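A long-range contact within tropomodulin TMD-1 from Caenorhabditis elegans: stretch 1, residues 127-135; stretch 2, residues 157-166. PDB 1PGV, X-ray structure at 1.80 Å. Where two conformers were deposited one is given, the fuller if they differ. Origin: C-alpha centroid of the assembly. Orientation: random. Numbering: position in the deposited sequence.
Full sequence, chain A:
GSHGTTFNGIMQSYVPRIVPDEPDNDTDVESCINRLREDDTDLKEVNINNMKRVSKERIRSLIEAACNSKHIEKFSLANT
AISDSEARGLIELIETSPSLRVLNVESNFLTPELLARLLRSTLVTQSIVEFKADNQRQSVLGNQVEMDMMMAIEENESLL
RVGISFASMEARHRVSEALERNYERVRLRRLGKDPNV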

ATOM      1  N   SER A 127      -1.180   7.601  -6.528  1.00 16.09           N
ATOM      2  CA  SER A 127      -2.421   7.963  -5.848  1.00 15.61           C
ATOM      3  C   SER A 127      -2.255   7.764  -4.343  1.00 15.95           C
ATOM      4  O   SER A 127      -2.810   8.511  -3.537  1.00 16.50           O
ATOM      5  CB  SER A 127      -3.573   7.094  -6.356  1.00 17.15           C
ATOM      6  OG  SER A 127      -3.379   5.729  -6.010  1.00 16.33           O
ATOM      7  N   ILE A 128      -1.468   6.762  -3.958  1.00 16.43           N
ATOM      8  CA  ILE A 128      -1.259   6.457  -2.547  1.00 14.96           C
ATOM      9  C   ILE A 128      -0.458   7.491  -1.759  1.00 16.37           C
ATOM     10  O   ILE A 128       0.603   7.938  -2.205  1.00 16.89           O
ATOM     11  CB  ILE A 128      -0.568   5.071  -2.384  1.00 15.48           C
ATOM     12  CG1 ILE A 128      -1.479   3.975  -2.946  1.00 15.06           C
ATOM     13  CG2 ILE A 128      -0.241   4.818  -0.923  1.00 13.58           C
ATOM     14  CD1 ILE A 128      -0.860   2.570  -2.937  1.00 16.77           C
ATOM     15  N   VAL A 129      -0.968   7.864  -0.581  1.00 16.06           N
ATOM     16  CA  VAL A 129      -0.282   8.822   0.288  1.00 17.06           C
ATOM     17  C   VAL A 129       0.167   8.166   1.587  1.00 16.64           C
ATOM     18  O   VAL A 129       1.030   8.688   2.293  1.00 17.07           O
ATOM     19  CB  VAL A 129      -1.174  10.045   0.625  1.00 19.28           C
ATOM     20  CG1 VAL A 129      -1.614  10.721  -0.659  1.00 19.68           C
ATOM     21  CG2 VAL A 129      -2.367   9.615   1.461  1.00 21.14           C
ATOM     22  N   GLU A 130      -0.424   7.018   1.906  1.00 16.35           N
ATOM     23  CA  GLU A 130      -0.050   6.287   3.107  1.00 17.46           C
ATOM     24  C   GLU A 130       0.104   4.805   2.778  1.00 16.41           C
ATOM     25  O   GLU A 130      -0.843   4.157   2.345  1.00 17.62           O
ATOM     26  CB  GLU A 130      -1.104   6.462   4.200  1.00 20.27           C
ATOM     27  CG  GLU A 130      -0.776   5.716   5.482  1.00 23.53           C
ATOM     28  CD  GLU A 130      -1.764   6.021   6.590  1.00 29.71           C
ATOM     29  OE1 GLU A 130      -1.878   7.204   6.971  1.00 31.01           O
ATOM     30  OE2 GLU A 130      -2.428   5.080   7.078  1.00 31.01           O
ATOM     31  N   PHE A 131       1.309   4.284   2.994  1.00 15.59           N
ATOM     32  CA  PHE A 131       1.618   2.878   2.730  1.00 16.41           C
ATOM     33  C   PHE A 131       2.208   2.307   4.017  1.00 17.10           C
ATOM     34  O   PHE A 131       3.309   2.671   4.405  1.00 19.20           O
ATOM     35  CB  PHE A 131       2.630   2.782   1.574  1.00 17.63           C
ATOM     36  CG  PHE A 131       3.032   1.374   1.226  1.00 21.24           C
ATOM     37  CD1 PHE A 131       4.021   0.720   1.949  1.00 19.69           C
ATOM     38  CD2 PHE A 131       2.408   0.699   0.180  1.00 24.22           C
ATOM     39  CE1 PHE A 131       4.386  -0.594   1.636  1.00 21.39           C
ATOM     40  CE2 PHE A 131       2.764  -0.614  -0.141  1.00 25.60           C
ATOM     41  CZ  PHE A 131       3.757  -1.260   0.593  1.00 25.51           C
ATOM     42  N   LYS A 132       1.468   1.434   4.690  1.00 17.57           N
ATOM     43  CA  LYS A 132       1.951   0.862   5.940  1.00 20.37           C
ATOM     44  C   LYS A 132       2.184  -0.627   5.753  1.00 19.22           C
ATOM     45  O   LYS A 132       1.320  -1.335   5.247  1.00 19.59           O
ATOM     46  CB  LYS A 132       0.935   1.090   7.063  1.00 22.79           C
ATOM     47  CG  LYS A 132       1.560   1.100   8.468  0.50 25.11           C
ATOM     48  CD  LYS A 132       2.401  -0.137   8.757  0.50 25.84           C
ATOM     49  CE  LYS A 132       3.052  -0.062  10.125  0.50 25.99           C
ATOM     50  NZ  LYS A 132       3.930   1.134  10.288  0.50 26.97           N
ATOM     51  N   ALA A 133       3.349  -1.099   6.180  1.00 19.36           N
ATOM     52  CA  ALA A 133       3.683  -2.508   6.027  1.00 19.19           C
ATOM     53  C   ALA A 133       4.682  -2.993   7.067  1.00 20.17           C
ATOM     54  O   ALA A 133       5.379  -3.987   6.842  1.00 20.40           O
ATOM     55  CB  ALA A 133       4.239  -2.742   4.634  1.00 18.04           C
ATOM     56  N   ASP A 134       4.746  -2.317   8.209  1.00 20.90           N
ATOM     57  CA  ASP A 134       5.700  -2.709   9.239  1.00 24.34           C
ATOM     58  C   ASP A 134       5.267  -3.954  10.001  1.00 24.16           C
ATOM     59  O   ASP A 134       4.131  -4.412   9.885  1.00 23.65           O
ATOM     60  CB  ASP A 134       5.916  -1.569  10.235  1.00 26.32           C
ATOM     61  CG  ASP A 134       7.357  -1.477  10.720  1.00 30.13           C
ATOM     62  OD1 ASP A 134       8.042  -2.524  10.805  1.00 30.27           O
ATOM     63  OD2 ASP A 134       7.803  -0.352  11.026  1.00 30.71           O
ATOM     64  N   ASN A 135       6.203  -4.496  10.772  1.00 25.13           N
ATOM     65  CA  ASN A 135       5.964  -5.672  11.596  1.00 26.67           C
ATOM     66  C   ASN A 135       5.622  -6.958  10.862  1.00 25.13           C
ATOM     67  O   ASN A 135       4.767  -7.721  11.318  1.00 23.67           O
ATOM     68  CB  ASN A 135       4.872  -5.375  12.625  1.00 28.32           C
ATOM     69  CG  ASN A 135       5.275  -4.285  13.594  1.00 31.70           C
ATOM     70  OD1 ASN A 135       6.322  -4.368  14.242  1.00 35.17           O
ATOM     71  ND2 ASN A 135       4.446  -3.253  13.701  1.00 35.90           N
ATOM     72  N   GLU A 157       6.065  11.585  -5.434  1.00 16.91           N
ATOM     73  CA  GLU A 157       5.692  12.921  -4.961  1.00 18.30           C
ATOM     74  C   GLU A 157       4.438  12.972  -4.081  1.00 17.95           C
ATOM     75  O   GLU A 157       4.148  14.011  -3.479  1.00 18.60           O
ATOM     76  CB  GLU A 157       5.499  13.858  -6.158  1.00 21.59           C
ATOM     77  CG  GLU A 157       6.765  14.128  -6.956  1.00 27.08           C
ATOM     78  CD  GLU A 157       6.522  15.031  -8.159  1.00 32.23           C
ATOM     79  OE1 GLU A 157       7.492  15.314  -8.889  1.00 35.36           O
ATOM     80  OE2 GLU A 157       5.366  15.456  -8.378  1.00 34.02           O
ATOM     81  N   SER A 158       3.711  11.859  -3.989  1.00 15.32           N
ATOM     82  CA  SER A 158       2.476  11.820  -3.196  1.00 16.18           C
ATOM     83  C   SER A 158       2.582  11.227  -1.790  1.00 15.65           C
ATOM     84  O   SER A 158       1.854  11.637  -0.888  1.00 13.85           O
ATOM     85  CB  SER A 158       1.386  11.070  -3.964  1.00 18.44           C
ATOM     86  OG  SER A 158       1.080  11.715  -5.188  1.00 17.63           O
ATOM     87  N   LEU A 159       3.474  10.255  -1.595  1.00 14.71           N
ATOM     88  CA  LEU A 159       3.628   9.628  -0.287  1.00 13.71           C
ATOM     89  C   LEU A 159       3.924  10.584   0.864  1.00 14.06           C
ATOM     90  O   LEU A 159       4.877  11.366   0.813  1.00 15.91           O
ATOM     91  CB  LEU A 159       4.741   8.567  -0.329  1.00 13.79           C
ATOM     92  CG  LEU A 159       4.427   7.332  -1.171  1.00 13.72           C
ATOM     93  CD1 LEU A 159       5.675   6.451  -1.258  1.00 14.98           C
ATOM     94  CD2 LEU A 159       3.279   6.552  -0.538  1.00 14.68           C
ATOM     95  N   LEU A 160       3.109  10.490   1.913  1.00 15.10           N
ATOM     96  CA  LEU A 160       3.271  11.316   3.103  1.00 14.58           C
ATOM     97  C   LEU A 160       3.666  10.456   4.293  1.00 15.72           C
ATOM     98  O   LEU A 160       4.358  10.918   5.197  1.00 14.43           O
ATOM     99  CB  LEU A 160       1.965  12.061   3.410  1.00 15.96           C
ATOM    100  CG  LEU A 160       1.504  13.003   2.299  1.00 15.97           C
ATOM    101  CD1 LEU A 160       0.146  13.607   2.675  1.00 18.55           C
ATOM    102  CD2 LEU A 160       2.545  14.100   2.091  1.00 16.05           C
ATOM    103  N   ARG A 161       3.225   9.199   4.291  1.00 16.25           N
ATOM    104  CA  ARG A 161       3.537   8.283   5.383  1.00 18.21           C
ATOM    105  C   ARG A 161       3.912   6.901   4.859  1.00 18.16           C
ATOM    106  O   ARG A 161       3.184   6.312   4.063  1.00 17.28           O
ATOM    107  CB  ARG A 161       2.342   8.161   6.337  1.00 19.74           C
ATOM    108  CG  ARG A 161       2.098   9.410   7.188  1.00 26.01           C
ATOM    109  CD  ARG A 161       0.828   9.287   8.030  1.00 27.83           C
ATOM    110  NE  ARG A 161      -0.385   9.365   7.217  1.00 29.51           N
ATOM    111  CZ  ARG A 161      -0.757  10.441   6.528  1.00 31.21           C
ATOM    112  NH1 ARG A 161      -0.013  11.538   6.553  1.00 31.59           N
ATOM    113  NH2 ARG A 161      -1.870  10.419   5.806  1.00 31.94           N
ATOM    114  N   VAL A 162       5.060   6.401   5.305  1.00 16.30           N
ATOM    115  CA  VAL A 162       5.531   5.084   4.894  1.00 17.30           C
ATOM    116  C   VAL A 162       5.867   4.302   6.156  1.00 16.37           C
ATOM    117  O   VAL A 162       6.830   4.613   6.864  1.00 17.63           O
ATOM    118  CB  VAL A 162       6.779   5.191   3.993  1.00 17.09           C
ATOM    119  CG1 VAL A 162       7.338   3.789   3.689  1.00 18.83           C
ATOM    120  CG2 VAL A 162       6.411   5.891   2.696  1.00 19.18           C
ATOM    121  N   GLY A 163       5.041   3.302   6.440  1.00 15.58           N
ATOM    122  CA  GLY A 163       5.227   2.487   7.623  1.00 17.86           C
ATOM    123  C   GLY A 163       6.193   1.350   7.369  1.00 16.79           C
ATOM    124  O   GLY A 163       5.785   0.202   7.194  1.00 18.83           O
ATOM    125  N   ILE A 164       7.473   1.696   7.349  1.00 16.79           N
ATOM    126  CA  ILE A 164       8.558   0.742   7.125  1.00 18.25           C
ATOM    127  C   ILE A 164       9.724   1.166   7.999  1.00 18.53           C
ATOM    128  O   ILE A 164      10.026   2.357   8.102  1.00 18.81           O
ATOM    129  CB  ILE A 164       9.017   0.755   5.660  1.00 18.75           C
ATOM    130  CG1 ILE A 164       7.909   0.189   4.776  1.00 20.13           C
ATOM    131  CG2 ILE A 164      10.332  -0.022   5.513  1.00 19.29           C
ATOM    132  CD1 ILE A 164       8.261   0.111   3.312  1.00 25.36           C
ATOM    133  N   SER A 165      10.375   0.199   8.635  1.00 18.88           N
ATOM    134  CA  SER A 165      11.506   0.499   9.495  1.00 20.14           C
ATOM    135  C   SER A 165      12.802   0.221   8.743  1.00 20.46           C
ATOM    136  O   SER A 165      13.056  -0.911   8.340  1.00 23.00           O
ATOM    137  CB  SER A 165      11.434  -0.351  10.763  1.00 21.39           C
ATOM    138  OG  SER A 165      12.502  -0.055  11.648  0.50 24.21           O
ATOM    139  N   PHE A 166      13.599   1.267   8.542  1.00 19.52           N
ATOM    140  CA  PHE A 166      14.874   1.164   7.835  1.00 19.02           C
ATOM    141  C   PHE A 166      16.033   1.110   8.822  1.00 19.58           C
ATOM    142  O   PHE A 166      16.020   1.790   9.848  1.00 21.31           O
ATOM    143  CB  PHE A 166      15.072   2.370   6.913  1.00 18.16           C
ATOM    144  CG  PHE A 166      14.082   2.451   5.788  1.00 19.27           C
ATOM    145  CD1 PHE A 166      14.313   1.782   4.589  1.00 18.87           C
ATOM    146  CD2 PHE A 166      12.910   3.194   5.926  1.00 19.61           C
ATOM    147  CE1 PHE A 166      13.396   1.850   3.542  1.00 19.87           C
ATOM    148  CE2 PHE A 166      11.987   3.268   4.884  1.00 18.69           C
ATOM    149  CZ  PHE A 166      12.226   2.599   3.691  1.00 17.14           C
TER
HETATM  150  O   HOH W   1       9.674  -2.492   8.394  1.00 22.17           O

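Two short parallel strands of tropomodulin, 130-132 and 161-163, lie side by side with their axes 7° apart, and the main chain carries most of the polar pairing. The ladder opens at V129 O, which accepts two hydrogen bonds, from L160 N (2.8 Å) and from R161 N (3.0 Å), so one carbonyl satisfies two successive amides. F131 then serves the partner strand through both its polar backbone atoms, as expected for a parallel pair: F131 N donates to R161 O (3.0 Å) and F131 O accepts from G163 N (2.7 Å). The same two carbonyls also receive CA-H...O contacts, R161 O from E130 CA (3.4 Å) and F131 O from V162 CA (3.3 Å). A133 N donates to G163 O (2.9 Å) and closes the ladder; D134 N lies equally near G163 O, at 2.9 Å, but its angle is too poor for a hydrogen bond. Within the second stretch, I164 N makes a weak bond to V162 O (3.0 Å).

On the sheet face bearing E130 and R161, R161 NE donates to E130 OE1 at 2.6 Å and 175°, a nearly linear, charge-reinforced hydrogen bond within a salt bridge; the carboxylate oxygen sits at the guanidinium edge, near its plane. Farther along this face, K132 NZ approaches G163 CA to 3.3 Å, occupying space that a CB at G163 would need: an ideal CB would lie 2.3 Å from NZ.

The opposite face, bearing F131 and V162, is apolar. L159 CD2 packs 3.9 Å from I128 CG2 and 4.4 Å from F131 CB, while I164 CD1 comes within 4.3 Å of F131 CE1.

Beyond the strands, a water links the stretches, accepting from S165 N (2.8 Å) and donating weakly to D134 OD1 (2.9 Å). D134 OD1 also accepts from N135 N (2.7 Å).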